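Sugar-binding transcriptional regulator, LacI family (Enterococcus faecalis, PDB 3CS3) probably acts as a DNA-binding transcriptional repressor whose C-terminal domain, modelled here, has the periplasmic-binding-protein fold and is expected to sense a sugar effector. Local coordinates at residues F22-G33 with Y230-A240. Numbering follows the deposited sequence.
Sequences FYGELLEGIKKG and YSKHRWGMVAA. With SO4 (sulfate ion), chain D.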
ATOM      1  N   PHE A  22      -6.237   2.956  -0.530  1.00 73.02           N
ATOM      2  CA  PHE A  22      -6.702   3.932   0.460  1.00 64.99           C
ATOM      3  C   PHE A  22      -6.065   3.781   1.847  1.00 58.87           C
ATOM      4  O   PHE A  22      -6.242   4.663   2.698  1.00 52.17           O
ATOM      5  CB  PHE A  22      -8.242   3.995   0.533  1.00 68.51           C
ATOM      6  CG  PHE A  22      -8.896   2.751   1.082  1.00 68.10           C
ATOM      7  CD1 PHE A  22      -9.293   1.725   0.232  1.00 66.02           C
ATOM      8  CD2 PHE A  22      -9.152   2.622   2.445  1.00 56.34           C
ATOM      9  CE1 PHE A  22      -9.907   0.583   0.732  1.00 63.91           C
ATOM     10  CE2 PHE A  22      -9.758   1.481   2.949  1.00 62.32           C
ATOM     11  CZ  PHE A  22     -10.139   0.460   2.091  1.00 64.12           C
ATOM     12  N   TYR A  23      -5.336   2.679   2.065  1.00 50.75           N
ATOM     13  CA  TYR A  23      -4.775   2.347   3.386  1.00 45.45           C
ATOM     14  C   TYR A  23      -3.813   3.389   3.918  1.00 43.38           C
ATOM     15  O   TYR A  23      -3.899   3.760   5.082  1.00 48.74           O
ATOM     16  CB  TYR A  23      -4.081   0.980   3.402  1.00 43.33           C
ATOM     17  CG  TYR A  23      -5.012  -0.205   3.487  1.00 41.94           C
ATOM     18  CD1 TYR A  23      -6.318  -0.066   3.961  1.00 35.03           C
ATOM     19  CD2 TYR A  23      -4.581  -1.475   3.108  1.00 40.45           C
ATOM     20  CE1 TYR A  23      -7.176  -1.159   4.036  1.00 38.01           C
ATOM     21  CE2 TYR A  23      -5.434  -2.573   3.178  1.00 41.48           C
ATOM     22  CZ  TYR A  23      -6.727  -2.408   3.647  1.00 42.45           C
ATOM     23  OH  TYR A  23      -7.571  -3.494   3.719  1.00 53.82           O
ATOM     24  N   GLY A  24      -2.914   3.860   3.057  1.00 37.57           N
ATOM     25  CA  GLY A  24      -1.891   4.826   3.443  1.00 36.29           C
ATOM     26  C   GLY A  24      -2.453   6.071   4.103  1.00 41.88           C
ATOM     27  O   GLY A  24      -1.950   6.517   5.135  1.00 48.15           O
ATOM     28  N   GLU A  25      -3.514   6.616   3.521  1.00 38.18           N
ATOM     29  CA  GLU A  25      -4.124   7.841   4.026  1.00 42.00           C
ATOM     30  C   GLU A  25      -5.116   7.567   5.164  1.00 39.57           C
ATOM     31  O   GLU A  25      -5.371   8.438   6.000  1.00 42.72           O
ATOM     32  CB  GLU A  25      -4.738   8.669   2.884  1.00 43.19           C
ATOM     33  CG  GLU A  25      -5.336   7.855   1.729  1.00 65.03           C
ATOM     34  CD  GLU A  25      -4.337   7.505   0.626  1.00 72.54           C
ATOM     35  OE1 GLU A  25      -3.718   8.430   0.061  1.00 79.63           O
ATOM     36  OE2 GLU A  25      -4.189   6.302   0.311  1.00 67.33           O
ATOM     37  N   LEU A  26      -5.659   6.351   5.194  1.00 38.97           N
ATOM     38  CA  LEU A  26      -6.466   5.879   6.316  1.00 37.59           C
ATOM     39  C   LEU A  26      -5.593   5.689   7.563  1.00 41.98           C
ATOM     40  O   LEU A  26      -5.925   6.189   8.641  1.00 38.59           O
ATOM     41  CB  LEU A  26      -7.167   4.565   5.956  1.00 33.34           C
ATOM     42  CG  LEU A  26      -8.000   3.897   7.054  1.00 32.51           C
ATOM     43  CD1 LEU A  26      -9.303   4.635   7.294  1.00 26.17           C
ATOM     44  CD2 LEU A  26      -8.257   2.447   6.725  1.00 37.00           C
ATOM     45  N   LEU A  27      -4.478   4.975   7.392  1.00 33.10           N
ATOM     46  CA  LEU A  27      -3.479   4.757   8.441  1.00 39.94           C
ATOM     47  C   LEU A  27      -2.866   6.043   9.004  1.00 36.96           C
ATOM     48  O   LEU A  27      -2.598   6.115  10.203  1.00 40.75           O
ATOM     49  CB  LEU A  27      -2.375   3.821   7.939  1.00 33.15           C
ATOM     50  CG  LEU A  27      -2.454   2.307   8.202  1.00 45.63           C
ATOM     51  CD1 LEU A  27      -3.821   1.824   8.689  1.00 45.12           C
ATOM     52  CD2 LEU A  27      -2.042   1.543   6.958  1.00 39.98           C
ATOM     53  N   GLU A  28      -2.643   7.042   8.146  1.00 37.26           N
ATOM     54  CA  GLU A  28      -2.107   8.348   8.547  0.50 41.70           C
ATOM     55  C   GLU A  28      -3.092   9.096   9.432  1.00 38.63           C
ATOM     56  O   GLU A  28      -2.708   9.811  10.353  1.00 48.05           O
ATOM     57  CB  GLU A  28      -1.795   9.207   7.317  0.50 40.91           C
ATOM     58  CG  GLU A  28      -0.395   9.036   6.737  0.50 48.72           C
ATOM     59  CD  GLU A  28      -0.104  10.009   5.595  0.50 51.18           C
ATOM     60  OE1 GLU A  28      -0.704  11.110   5.565  0.50 54.21           O
ATOM     61  OE2 GLU A  28       0.735   9.671   4.728  0.50 52.91           O
ATOM     62  N   GLY A  29      -4.375   8.941   9.113  1.00 39.16           N
ATOM     63  CA  GLY A  29      -5.450   9.540   9.888  1.00 28.80           C
ATOM     64  C   GLY A  29      -5.619   8.877  11.240  1.00 32.54           C
ATOM     65  O   GLY A  29      -5.858   9.562  12.242  1.00 36.31           O
ATOM     66  N   ILE A  30      -5.512   7.545  11.264  1.00 31.43           N
ATOM     67  CA  ILE A  30      -5.508   6.776  12.515  1.00 34.19           C
ATOM     68  C   ILE A  30      -4.335   7.224  13.401  1.00 38.35           C
ATOM     69  O   ILE A  30      -4.547   7.607  14.560  1.00 35.30           O
ATOM     70  CB  ILE A  30      -5.480   5.236  12.269  1.00 38.68           C
ATOM     71  CG1 ILE A  30      -6.760   4.767  11.562  1.00 31.73           C
ATOM     72  CG2 ILE A  30      -5.364   4.483  13.577  1.00 31.36           C
ATOM     73  CD1 ILE A  30      -6.796   3.272  11.221  1.00 26.32           C
ATOM     74  N   LYS A  31      -3.128   7.218  12.829  1.00 37.28           N
ATOM     75  CA  LYS A  31      -1.903   7.669  13.506  1.00 46.08           C
ATOM     76  C   LYS A  31      -2.017   9.045  14.158  1.00 42.62           C
ATOM     77  O   LYS A  31      -1.669   9.199  15.328  1.00 43.66           O
ATOM     78  CB  LYS A  31      -0.726   7.690  12.533  1.00 45.13           C
ATOM     79  CG  LYS A  31       0.252   6.544  12.690  1.00 59.93           C
ATOM     80  CD  LYS A  31       1.347   6.579  11.615  1.00 62.06           C
ATOM     81  CE  LYS A  31       2.115   7.910  11.583  1.00 74.13           C
ATOM     82  NZ  LYS A  31       3.071   8.077  12.715  1.00 75.29           N
ATOM     83  N   LYS A  32      -2.510  10.019  13.391  1.00 41.46           N
ATOM     84  CA  LYS A  32      -2.628  11.400  13.854  0.50 43.78           C
ATOM     85  C   LYS A  32      -3.659  11.529  14.971  1.00 44.76           C
ATOM     86  O   LYS A  32      -3.451  12.282  15.928  1.00 49.30           O
ATOM     87  CB  LYS A  32      -2.970  12.341  12.689  0.50 47.55           C
ATOM     88  CG  LYS A  32      -2.531  13.799  12.887  0.50 53.10           C
ATOM     89  CD  LYS A  32      -3.639  14.681  13.471  0.50 60.99           C
ATOM     90  CE  LYS A  32      -3.162  16.112  13.722  0.50 59.39           C
ATOM     91  NZ  LYS A  32      -2.273  16.231  14.915  0.50 59.34           N
ATOM     92  N   GLY A  33      -4.758  10.790  14.855  1.00 37.47           N
ATOM     93  CA  GLY A  33      -5.811  10.811  15.858  1.00 33.84           C
ATOM     94  C   GLY A  33      -5.384  10.155  17.157  1.00 39.81           C
ATOM     95  O   GLY A  33      -5.748  10.612  18.242  1.00 45.63           O
ATOM     96  N   TYR A 230     -14.271   9.837  -0.840  1.00 36.86           N
ATOM     97  CA  TYR A 230     -14.554  10.183   0.544  1.00 38.07           C
ATOM     98  C   TYR A 230     -13.221  10.577   1.187  1.00 38.59           C
ATOM     99  O   TYR A 230     -12.151  10.296   0.631  1.00 35.29           O
ATOM    100  CB  TYR A 230     -15.216   9.000   1.273  1.00 39.62           C
ATOM    101  CG  TYR A 230     -14.533   7.663   1.048  1.00 38.68           C
ATOM    102  CD1 TYR A 230     -14.972   6.789   0.051  1.00 35.10           C
ATOM    103  CD2 TYR A 230     -13.447   7.271   1.837  1.00 38.52           C
ATOM    104  CE1 TYR A 230     -14.334   5.557  -0.163  1.00 34.94           C
ATOM    105  CE2 TYR A 230     -12.810   6.050   1.637  1.00 31.86           C
ATOM    106  CZ  TYR A 230     -13.257   5.198   0.639  1.00 37.22           C
ATOM    107  OH  TYR A 230     -12.618   3.994   0.458  1.00 44.29           O
ATOM    108  N   SER A 231     -13.271  11.236   2.337  1.00 39.40           N
ATOM    109  CA  SER A 231     -12.043  11.564   3.056  1.00 40.88           C
ATOM    110  C   SER A 231     -11.519  10.345   3.814  1.00 41.05           C
ATOM    111  O   SER A 231     -12.106   9.934   4.827  1.00 39.81           O
ATOM    112  CB  SER A 231     -12.271  12.731   4.017  1.00 41.54           C
ATOM    113  OG  SER A 231     -11.033  13.204   4.521  1.00 56.13           O
ATOM    114  N   LYS A 232     -10.423   9.766   3.322  1.00 36.27           N
ATOM    115  CA  LYS A 232      -9.796   8.620   3.987  1.00 39.52           C
ATOM    116  C   LYS A 232      -9.093   9.017   5.287  1.00 40.52           C
ATOM    117  O   LYS A 232      -9.085   8.240   6.244  1.00 47.99           O
ATOM    118  CB  LYS A 232      -8.800   7.912   3.077  1.00 44.94           C
ATOM    119  CG  LYS A 232      -9.348   7.409   1.759  1.00 54.87           C
ATOM    120  CD  LYS A 232      -8.950   8.353   0.646  1.00 61.29           C
ATOM    121  CE  LYS A 232      -8.590   7.610  -0.610  1.00 51.74           C
ATOM    122  NZ  LYS A 232      -8.507   8.567  -1.742  1.00 60.58           N
ATOM    123  N   HIS A 233      -8.510  10.220   5.301  1.00 36.51           N
ATOM    124  CA  HIS A 233      -7.859  10.778   6.486  0.50 37.70           C
ATOM    125  C   HIS A 233      -8.845  10.898   7.642  1.00 39.65           C
ATOM    126  O   HIS A 233      -8.521  10.549   8.780  1.00 43.65           O
ATOM    127  CB  HIS A 233      -7.258  12.162   6.191  0.50 37.26           C
ATOM    128  CG  HIS A 233      -5.968  12.129   5.428  0.50 34.60           C
ATOM    129  ND1 HIS A 233      -4.900  11.338   5.797  0.50 37.61           N
ATOM    130  CD2 HIS A 233      -5.562  12.822   4.338  0.50 27.06           C
ATOM    131  CE1 HIS A 233      -3.900  11.530   4.954  0.50 33.96           C
ATOM    132  NE2 HIS A 233      -4.277  12.425   4.057  0.50 31.95           N
ATOM    133  N   ARG A 234     -10.050  11.391   7.338  1.00 35.98           N
ATOM    134  CA  ARG A 234     -11.079  11.597   8.358  0.50 40.20           C
ATOM    135  C   ARG A 234     -11.681  10.284   8.838  1.00 39.51           C
ATOM    136  O   ARG A 234     -12.013  10.149  10.010  1.00 44.80           O
ATOM    137  CB  ARG A 234     -12.169  12.541   7.855  0.50 37.16           C
ATOM    138  CG  ARG A 234     -11.689  13.969   7.668  0.50 45.02           C
ATOM    139  CD  ARG A 234     -12.835  14.880   7.292  0.50 53.14           C
ATOM    140  NE  ARG A 234     -12.372  16.115   6.665  0.50 48.06           N
ATOM    141  CZ  ARG A 234     -13.117  17.208   6.531  0.50 43.89           C
ATOM    142  NH1 ARG A 234     -14.363  17.232   6.996  0.50 27.75           N
ATOM    143  NH2 ARG A 234     -12.609  18.283   5.940  0.50 32.66           N
ATOM    144  N   TRP A 235     -11.818   9.323   7.923  1.00 39.03           N
ATOM    145  CA  TRP A 235     -12.268   7.973   8.269  1.00 32.92           C
ATOM    146  C   TRP A 235     -11.366   7.410   9.373  1.00 30.45           C
ATOM    147  O   TRP A 235     -11.852   6.968  10.412  1.00 37.13           O
ATOM    148  CB  TRP A 235     -12.256   7.090   7.020  1.00 29.44           C
ATOM    149  CG  TRP A 235     -12.961   5.761   7.132  1.00 35.34           C
ATOM    150  CD1 TRP A 235     -13.787   5.332   8.139  1.00 29.41           C
ATOM    151  CD2 TRP A 235     -12.934   4.704   6.161  1.00 32.09           C
ATOM    152  NE1 TRP A 235     -14.254   4.065   7.859  1.00 31.88           N
ATOM    153  CE2 TRP A 235     -13.745   3.658   6.654  1.00 26.51           C
ATOM    154  CE3 TRP A 235     -12.290   4.536   4.924  1.00 38.47           C
ATOM    155  CZ2 TRP A 235     -13.929   2.456   5.954  1.00 24.56           C
ATOM    156  CZ3 TRP A 235     -12.472   3.341   4.232  1.00 35.99           C
ATOM    157  CH2 TRP A 235     -13.287   2.317   4.754  1.00 24.45           C
ATOM    158  N   GLY A 236     -10.055   7.492   9.159  1.00 32.84           N
ATOM    159  CA  GLY A 236      -9.061   7.130  10.165  1.00 36.46           C
ATOM    160  C   GLY A 236      -9.042   7.974  11.433  1.00 34.88           C
ATOM    161  O   GLY A 236      -8.861   7.442  12.526  1.00 37.10           O
ATOM    162  N   MET A 237      -9.232   9.283  11.282  1.00 33.53           N
ATOM    163  CA  MET A 237      -9.250  10.218  12.405  1.00 36.05           C
ATOM    164  C   MET A 237     -10.429   9.946  13.339  1.00 39.19           C
ATOM    165  O   MET A 237     -10.250   9.872  14.559  1.00 41.78           O
ATOM    166  CB  MET A 237      -9.315  11.659  11.895  1.00 41.18           C
ATOM    167  CG  MET A 237      -8.856  12.704  12.910  1.00 72.95           C
ATOM    168  SD  MET A 237      -7.130  13.204  12.707  1.00 85.09           S
ATOM    169  CE  MET A 237      -7.333  14.636  11.649  1.00 89.36           C
ATOM    170  N   VAL A 238     -11.617   9.788  12.750  1.00 36.24           N
ATOM    171  CA  VAL A 238     -12.855   9.487  13.476  1.00 33.63           C
ATOM    172  C   VAL A 238     -12.794   8.103  14.129  1.00 32.25           C
ATOM    173  O   VAL A 238     -13.283   7.924  15.248  1.00 40.30           O
ATOM    174  CB  VAL A 238     -14.115   9.637  12.559  1.00 30.89           C
ATOM    175  CG1 VAL A 238     -15.367   9.129  13.231  1.00 27.44           C
ATOM    176  CG2 VAL A 238     -14.316  11.082  12.165  1.00 36.69           C
ATOM    177  N   ALA A 239     -12.183   7.137  13.445  1.00 32.12           N
ATOM    178  CA  ALA A 239     -11.994   5.791  14.020  1.00 33.79           C
ATOM    179  C   ALA A 239     -11.078   5.817  15.240  1.00 30.97           C
ATOM    180  O   ALA A 239     -11.361   5.160  16.244  1.00 33.62           O
ATOM    181  CB  ALA A 239     -11.459   4.828  12.984  1.00 19.76           C
ATOM    182  N   ALA A 240     -10.000   6.595  15.145  1.00 38.84           N
ATOM    183  CA  ALA A 240      -9.059   6.800  16.252  1.00 39.72           C
ATOM    184  C   ALA A 240      -9.697   7.488  17.466  1.00 41.77           C
ATOM    185  O   ALA A 240      -9.453   7.085  18.596  1.00 45.05           O
ATOM    186  CB  ALA A 240      -7.850   7.576  15.778  1.00 30.22           C
TER
HETATM  187  S   SO4 D 404      -7.975  12.168   1.721  1.00100.13           S
HETATM  188  O1  SO4 D 404      -7.461  13.530   1.617  1.00107.25           O
HETATM  189  O2  SO4 D 404      -8.638  12.015   3.010  1.00105.74           O
HETATM  190  O3  SO4 D 404      -8.930  11.925   0.643  1.00102.10           O
HETATM  191  O4  SO4 D 404      -6.874  11.212   1.620  1.00100.31           O
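With chi1 at -168°, W235 sets its CG trans to the backbone N and lays its indole against 22-33, where CD1 of L26 packs on it, 3.8 Å from CD2 of W235; L26 delivers that methyl through its own trans chi1 of 177°. Beyond it the F22 ring lies nearly parallel to the indole but slid so far that the two barely overlap, meeting where CE2 of F22 comes 3.5 Å from CZ3 of W235. The hydroxyl of Y230, hydrogen-bonded to D213, sits over one face of the F22 ring. Farther along, the backbones themselves touch: the axes of 23-33 and 232-240 approach to 6.5 Å, crossing at -37°, because G29 and G236 put bare backbone at the interface. CA-H...O contacts line this seam, among them G29 CA to H233 O at 3.4 Å and I30 CA to G236 O at 3.4 Å, and A240 CB packs on G33 CA. At the outer edge, in one of its two conformers, the H233 imidazole takes CB of E25 over one face, a CH-pi contact, while ND1 of H233 stands 2.9 Å from E25 O. A sulfate, probably from the crystallisation liquor, sits at the start of helix 232-247, its O2 accepting an almost straight hydrogen bond from H233 N (2.9 Å). F22, L26 and W235 all touch L64 on strand 60-64, so the two helices pack together on the mixed sheet. This is close helix-helix packing through glycines, joining the first and last helices of one lobe in the two-lobed periplasmic-binding-protein fold of LacI-family regulators.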